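Local coordinates for kappa-carrageenase (Pseudoalteromonas carrageenovora, PDB 1DYP), which catalyses, as a family 16 glycoside hydrolase, the internal hydrolysis of beta-1,4 linkages between D-galactose 4-sulfate and 3,6-anhydro-D-galactose in kappa-carrageenan, at residues R103-S108 and N190-Y195; G98-R103 and V265-K270. The protein carries 1 engineered substitution. One frame throughout, in Å; residues are numbered along the deposited sequence.

Contact 1: residues R103-S108 and N190-Y195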
loop_
_atom_site.group_PDB
_atom_site.type_symbol
_atom_site.label_atom_id
_atom_site.label_comp_id
_atom_site.label_asym_id
_atom_site.label_seq_id
_atom_site.Cartn_x
_atom_site.Cartn_y
_atom_site.Cartn_z
ATOM N N ARG A 103 8.388 -7.363 -6.471
ATOM C CA ARG A 103 8.087 -8.718 -6.920
ATOM C C ARG A 103 7.395 -9.328 -5.716
ATOM O O ARG A 103 8.026 -9.602 -4.696
ATOM C CB ARG A 103 9.381 -9.458 -7.258
ATOM C CG ARG A 103 9.149 -10.830 -7.846
ATOM C CD ARG A 103 10.212 -11.173 -8.873
ATOM N NE ARG A 103 9.899 -12.424 -9.548
ATOM C CZ ARG A 103 10.140 -13.630 -9.043
ATOM N NH1 ARG A 103 10.710 -13.758 -7.851
ATOM N NH2 ARG A 103 9.796 -14.711 -9.726
ATOM N N ILE A 104 6.088 -9.533 -5.847
ATOM C CA ILE A 104 5.268 -10.014 -4.745
ATOM C C ILE A 104 4.461 -11.278 -4.993
ATOM O O ILE A 104 4.008 -11.540 -6.102
ATOM C CB ILE A 104 4.265 -8.901 -4.339
ATOM C CG1 ILE A 104 5.030 -7.655 -3.893
ATOM C CG2 ILE A 104 3.319 -9.399 -3.255
ATOM C CD1 ILE A 104 4.164 -6.417 -3.774
ATOM N N LYS A 105 4.287 -12.045 -3.923
ATOM C CA LYS A 105 3.482 -13.256 -3.937
ATOM C C LYS A 105 2.419 -12.973 -2.884
ATOM O O LYS A 105 2.743 -12.633 -1.747
ATOM C CB LYS A 105 4.324 -14.457 -3.530
ATOM C CG LYS A 105 3.584 -15.776 -3.487
ATOM C CD LYS A 105 4.604 -16.847 -3.163
ATOM C CE LYS A 105 4.019 -18.219 -3.056
ATOM N NZ LYS A 105 5.143 -19.159 -2.789
ATOM N N GLY A 106 1.152 -13.084 -3.267
ATOM C CA GLY A 106 0.079 -12.813 -2.330
ATOM C C GLY A 106 -0.073 -13.863 -1.248
ATOM O O GLY A 106 0.523 -14.939 -1.321
ATOM N N ALA A 107 -0.862 -13.540 -0.228
ATOM C CA ALA A 107 -1.117 -14.467 0.872
ATOM C C ALA A 107 -2.053 -15.550 0.343
ATOM O O ALA A 107 -2.905 -15.277 -0.498
ATOM C CB ALA A 107 -1.762 -13.731 2.042
ATOM N N SER A 108 -1.903 -16.774 0.837
ATOM C CA SER A 108 -2.730 -17.880 0.364
ATOM C C SER A 108 -4.200 -17.753 0.742
ATOM O O SER A 108 -5.077 -18.156 -0.013
ATOM C CB SER A 108 -2.189 -19.210 0.891
ATOM O OG SER A 108 -2.337 -19.299 2.296
ATOM N N ASN A 190 -0.166 -17.377 -6.486
ATOM C CA ASN A 190 0.706 -18.392 -7.058
ATOM C C ASN A 190 1.990 -17.801 -7.620
ATOM O O ASN A 190 1.975 -17.104 -8.634
ATOM C CB ASN A 190 -0.015 -19.147 -8.171
ATOM C CG ASN A 190 0.730 -20.395 -8.589
ATOM O OD1 ASN A 190 0.689 -21.412 -7.894
ATOM N ND2 ASN A 190 1.435 -20.321 -9.713
ATOM N N ASP A 191 3.103 -18.100 -6.963
ATOM C CA ASP A 191 4.403 -17.608 -7.394
ATOM C C ASP A 191 4.467 -16.089 -7.280
ATOM O O ASP A 191 3.511 -15.437 -6.858
ATOM C CB ASP A 191 4.676 -18.017 -8.844
ATOM C CG ASP A 191 6.149 -18.271 -9.113
ATOM O OD1 ASP A 191 7.001 -17.575 -8.524
ATOM O OD2 ASP A 191 6.455 -19.165 -9.929
ATOM N N PHE A 192 5.601 -15.532 -7.678
ATOM C CA PHE A 192 5.805 -14.099 -7.612
ATOM C C PHE A 192 5.478 -13.409 -8.920
ATOM O O PHE A 192 5.641 -13.976 -9.998
ATOM C CB PHE A 192 7.249 -13.794 -7.220
ATOM C CG PHE A 192 7.593 -14.214 -5.825
ATOM C CD1 PHE A 192 7.857 -15.548 -5.527
ATOM C CD2 PHE A 192 7.617 -13.279 -4.798
ATOM C CE1 PHE A 192 8.139 -15.942 -4.220
ATOM C CE2 PHE A 192 7.896 -13.661 -3.489
ATOM C CZ PHE A 192 8.158 -14.997 -3.197
ATOM N N HIS A 193 5.004 -12.176 -8.808
ATOM C CA HIS A 193 4.661 -11.371 -9.968
ATOM C C HIS A 193 5.176 -9.972 -9.706
ATOM O O HIS A 193 5.390 -9.592 -8.557
ATOM C CB HIS A 193 3.148 -11.388 -10.173
ATOM C CG HIS A 193 2.617 -12.751 -10.478
ATOM N ND1 HIS A 193 2.574 -13.263 -11.758
ATOM C CD2 HIS A 193 2.207 -13.749 -9.660
ATOM C CE1 HIS A 193 2.164 -14.518 -11.714
ATOM N NE2 HIS A 193 1.937 -14.838 -10.452
ATOM N N THR A 194 5.390 -9.210 -10.769
ATOM C CA THR A 194 5.918 -7.864 -10.615
ATOM C C THR A 194 4.838 -6.808 -10.729
ATOM O O THR A 194 4.036 -6.809 -11.663
ATOM C CB THR A 194 7.018 -7.584 -11.650
ATOM O OG1 THR A 194 6.456 -7.599 -12.967
ATOM C CG2 THR A 194 8.100 -8.642 -11.552
ATOM N N TYR A 195 4.834 -5.908 -9.756
ATOM C CA TYR A 195 3.869 -4.827 -9.687
ATOM C C TYR A 195 4.655 -3.527 -9.688
ATOM O O TYR A 195 5.482 -3.288 -8.809
ATOM C CB TYR A 195 3.055 -4.971 -8.402
ATOM C CG TYR A 195 2.280 -6.267 -8.355
ATOM C CD1 TYR A 195 1.039 -6.382 -8.982
ATOM C CD2 TYR A 195 2.811 -7.395 -7.730
ATOM C CE1 TYR A 195 0.347 -7.589 -8.991
ATOM C CE2 TYR A 195 2.125 -8.613 -7.732
ATOM C CZ TYR A 195 0.895 -8.698 -8.366
ATOM O OH TYR A 195 0.213 -9.893 -8.382
HETATM O O HOH W 1 9.670 -17.242 -8.602
HETATM O O HOH W 2 7.971 -12.040 -11.304
HETATM O O HOH W 3 1.416 -11.792 -6.906
#

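Contact 2: residues G98-R103 and V265-K270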
loop_
_atom_site.group_PDB
_atom_site.type_symbol
_atom_site.label_atom_id
_atom_site.label_comp_id
_atom_site.label_asym_id
_atom_site.label_seq_id
_atom_site.Cartn_x
_atom_site.Cartn_y
_atom_site.Cartn_z
ATOM N N GLY A 98 9.438 8.721 -10.257
ATOM C CA GLY A 98 10.344 7.609 -10.463
ATOM C C GLY A 98 9.593 6.341 -10.804
ATOM O O GLY A 98 8.360 6.321 -10.817
ATOM N N TYR A 99 10.336 5.282 -11.102
ATOM C CA TYR A 99 9.714 4.008 -11.415
ATOM C C TYR A 99 9.895 3.109 -10.203
ATOM O O TYR A 99 11.003 2.979 -9.675
ATOM C CB TYR A 99 10.362 3.360 -12.633
ATOM C CG TYR A 99 9.676 2.072 -13.006
ATOM C CD1 TYR A 99 8.409 2.081 -13.587
ATOM C CD2 TYR A 99 10.262 0.841 -12.721
ATOM C CE1 TYR A 99 7.742 0.897 -13.875
ATOM C CE2 TYR A 99 9.602 -0.347 -13.002
ATOM C CZ TYR A 99 8.343 -0.311 -13.579
ATOM O OH TYR A 99 7.684 -1.482 -13.854
ATOM N N TYR A 100 8.798 2.501 -9.764
ATOM C CA TYR A 100 8.806 1.628 -8.598
ATOM C C TYR A 100 8.356 0.234 -8.989
ATOM O O TYR A 100 7.442 0.075 -9.792
ATOM C CB TYR A 100 7.846 2.149 -7.531
ATOM C CG TYR A 100 8.074 3.574 -7.098
ATOM C CD1 TYR A 100 7.694 4.645 -7.910
ATOM C CD2 TYR A 100 8.626 3.857 -5.851
ATOM C CE1 TYR A 100 7.852 5.962 -7.482
ATOM C CE2 TYR A 100 8.787 5.162 -5.415
ATOM C CZ TYR A 100 8.396 6.208 -6.231
ATOM O OH TYR A 100 8.526 7.499 -5.783
ATOM N N GLU A 101 8.977 -0.777 -8.396
ATOM C CA GLU A 101 8.612 -2.145 -8.709
ATOM C C GLU A 101 8.868 -3.082 -7.543
ATOM O O GLU A 101 9.880 -2.979 -6.859
ATOM C CB GLU A 101 9.400 -2.619 -9.931
ATOM C CG GLU A 101 9.165 -4.062 -10.321
ATOM C CD GLU A 101 9.939 -4.442 -11.568
ATOM O OE1 GLU A 101 9.661 -3.858 -12.639
ATOM O OE2 GLU A 101 10.825 -5.320 -11.475
ATOM N N ALA A 102 7.931 -3.990 -7.310
ATOM C CA ALA A 102 8.082 -4.976 -6.252
ATOM C C ALA A 102 7.649 -6.319 -6.821
ATOM O O ALA A 102 6.687 -6.395 -7.588
ATOM C CB ALA A 102 7.227 -4.609 -5.043
ATOM N N ARG A 103 8.388 -7.363 -6.471
ATOM C CA ARG A 103 8.087 -8.718 -6.920
ATOM C C ARG A 103 7.395 -9.328 -5.716
ATOM O O ARG A 103 8.026 -9.602 -4.696
ATOM C CB ARG A 103 9.381 -9.458 -7.258
ATOM C CG ARG A 103 9.149 -10.830 -7.846
ATOM C CD ARG A 103 10.212 -11.173 -8.873
ATOM N NE ARG A 103 9.899 -12.424 -9.548
ATOM C CZ ARG A 103 10.140 -13.630 -9.043
ATOM N NH1 ARG A 103 10.710 -13.758 -7.851
ATOM N NH2 ARG A 103 9.796 -14.711 -9.726
ATOM N N VAL A 265 12.154 -4.967 -3.869
ATOM C CA VAL A 265 11.487 -3.712 -4.175
ATOM C C VAL A 265 12.606 -2.860 -4.768
ATOM O O VAL A 265 13.704 -2.785 -4.215
ATOM C CB VAL A 265 10.870 -3.035 -2.919
ATOM C CG1 VAL A 265 11.920 -2.848 -1.833
ATOM C CG2 VAL A 265 10.254 -1.695 -3.310
ATOM N N ARG A 266 12.340 -2.264 -5.923
ATOM C CA ARG A 266 13.335 -1.444 -6.599
ATOM C C ARG A 266 12.730 -0.117 -7.008
ATOM O O ARG A 266 11.635 -0.072 -7.562
ATOM C CB ARG A 266 13.860 -2.182 -7.833
ATOM C CG ARG A 266 14.605 -3.458 -7.485
ATOM C CD ARG A 266 14.780 -4.371 -8.680
ATOM N NE ARG A 266 15.430 -5.616 -8.286
ATOM C CZ ARG A 266 15.550 -6.684 -9.069
ATOM N NH1 ARG A 266 15.059 -6.670 -10.302
ATOM N NH2 ARG A 266 16.164 -7.770 -8.613
ATOM N N THR A 267 13.449 0.965 -6.725
ATOM C CA THR A 267 12.990 2.302 -7.070
ATOM C C THR A 267 14.080 3.013 -7.857
ATOM O O THR A 267 15.243 3.007 -7.458
ATOM C CB THR A 267 12.666 3.115 -5.810
ATOM O OG1 THR A 267 11.642 2.443 -5.065
ATOM C CG2 THR A 267 12.182 4.508 -6.181
ATOM N N TRP A 268 13.692 3.612 -8.977
ATOM C CA TRP A 268 14.616 4.325 -9.856
ATOM C C TRP A 268 14.100 5.715 -10.189
ATOM O O TRP A 268 12.896 5.960 -10.196
ATOM C CB TRP A 268 14.763 3.607 -11.195
ATOM C CG TRP A 268 15.441 2.289 -11.197
ATOM C CD1 TRP A 268 16.776 2.051 -11.365
ATOM C CD2 TRP A 268 14.805 1.010 -11.161
ATOM N NE1 TRP A 268 17.007 0.698 -11.454
ATOM C CE2 TRP A 268 15.813 0.036 -11.331
ATOM C CE3 TRP A 268 13.475 0.591 -11.010
ATOM C CZ2 TRP A 268 15.535 -1.333 -11.355
ATOM C CZ3 TRP A 268 13.199 -0.769 -11.034
ATOM C CH2 TRP A 268 14.225 -1.715 -11.208
ATOM N N VAL A 269 15.031 6.616 -10.483
ATOM C CA VAL A 269 14.694 7.972 -10.894
ATOM C C VAL A 269 15.431 8.174 -12.215
ATOM O O VAL A 269 16.640 7.952 -12.302
ATOM C CB VAL A 269 15.146 9.021 -9.862
ATOM C CG1 VAL A 269 15.003 10.422 -10.447
ATOM C CG2 VAL A 269 14.299 8.901 -8.603
ATOM N N LYS A 270 14.697 8.577 -13.247
ATOM C CA LYS A 270 15.275 8.766 -14.572
ATOM C C LYS A 270 16.200 9.971 -14.693
ATOM O O LYS A 270 15.936 11.029 -14.129
ATOM C CB LYS A 270 14.161 8.886 -15.617
ATOM C CG LYS A 270 14.668 8.941 -17.049
ATOM C CD LYS A 270 13.520 8.995 -18.041
ATOM C CE LYS A 270 14.026 8.940 -19.475
ATOM N NZ LYS A 270 12.904 8.986 -20.452
HETATM O O HOH W 4 13.517 -4.974 -12.172
#

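Contact 1: residues R103-S108 and N190-Y195
Phe192 is held between the side chains of Arg103 and Lys105 where two antiparallel strands of the family 16 beta-sandwich, 98-105 and 193-199, meet, and the site is a worked example of how one aromatic residue can serve two cationic chains differently. Arg103 bends at chi2, and the flat of its guanidinium comes to rest chiefly on the methylene, with Phe192 CB 3.4 Å from Arg103 CZ and over the centre of the group. Its plane is turned only 19° from that of the ring, and Arg103 NH1 lies 3.7 Å from Phe192 CG. Lys105 takes the other side of the ring: its CB stands over the face, 3.7 Å from the centroid of the Phe192 ring, a CH-pi contact. With CG anti to the backbone N (chi1 179°), the lysine then runs on fully extended, bringing its CG alongside the carbonyl oxygen of Asp191 and its CD near Phe192 CE1. An alanine in place of Phe192 would probably leave Lys105 CB and CD without the ring they pack on, free to shift, though the CB under the guanidinium remains.

Asp191 OD1 accepts the N-H of the next residue, Phe192, at 2.6 Å. It is 4.2 Å from Arg103 NH2, well out of the guanidinium plane, so the attraction is one of charge, while a water bridges the two atoms. Arg103 NH1 also makes a weak hydrogen bond to Asp263, a cadmium ligand.

On the opposite face of the sheet lie Ile104 and His193, whose backbones exchange two hydrogen bonds. His193 NE2 donates to Asn190 O and ND1 is hydrogen-bonded to Asp209, fixing the imidazole from two directions. Tyr195 brings its ring edge to Ile104 O, and one water accepts a hydrogen bond from Tyr195 OH and donates one to Ile104 O, both at 2.7 Å.

Contact 2: residues G98-R103 and V265-K270
The carbonyl oxygen of Glu101 receives the N-H of Arg266 at 2.7 Å, nearly straight at 165°, and a CA-H contact from Val265 besides. This illustrates a regular antiparallel pairing, in which Glu101 with Arg266 and Tyr99 with Trp268 form hydrogen-bonded pairs, and Tyr100 with Thr267 and Ala102 with Val265 non-hydrogen-bonded ones.

On the face carrying Tyr99, Glu101, Arg266 and Trp268, the tyrosine and tryptophan lie side by side and point the same way. Tyr99 CD2 comes within 3.6 Å of Trp268 CE3, which meets the tyrosine at its edge. Glu101 stretches out fully, and a water joins Glu101 OE2 at 2.8 Å to Arg266 NH1 at 3.0 Å. Each end has a further partner, Tyr264 OH for the carboxylate and the cadmium ligand Glu22 for Arg266 NE.

Across the sheet, Thr267 CG2 packs on Tyr100 CE2 at 3.5 Å. Gly98 could hardly be anything else, since its backbone angles call for glycine and a CB would clash with Trp268 O.

Phe117 of strand 113-120 and Leu227 of strand 225-233 cover Tyr100 and Val265, whereas Trp13 of strand 13-15 packs against Tyr99 and Trp268.

The two contacts, with centres 16 Å apart, lie on the two edges of a single strand, 98-105, which has 193-199 along one side and 258-270 along the other. Arg103 belongs to both. Tyr195 N and Ala102 O, 2.9 Å apart, probably form a hydrogen bond that continues the pairing of contact 1 alongside contact 2. In sequence, contact 1 is nested within the loop closed by contact 2. The catalytic residues Glu137, Asp139 and Glu142 fall between the two segments of contact 1. Strand 98-105 thus joins parts distant in the chain into one portion of the family 16 catalytic domain.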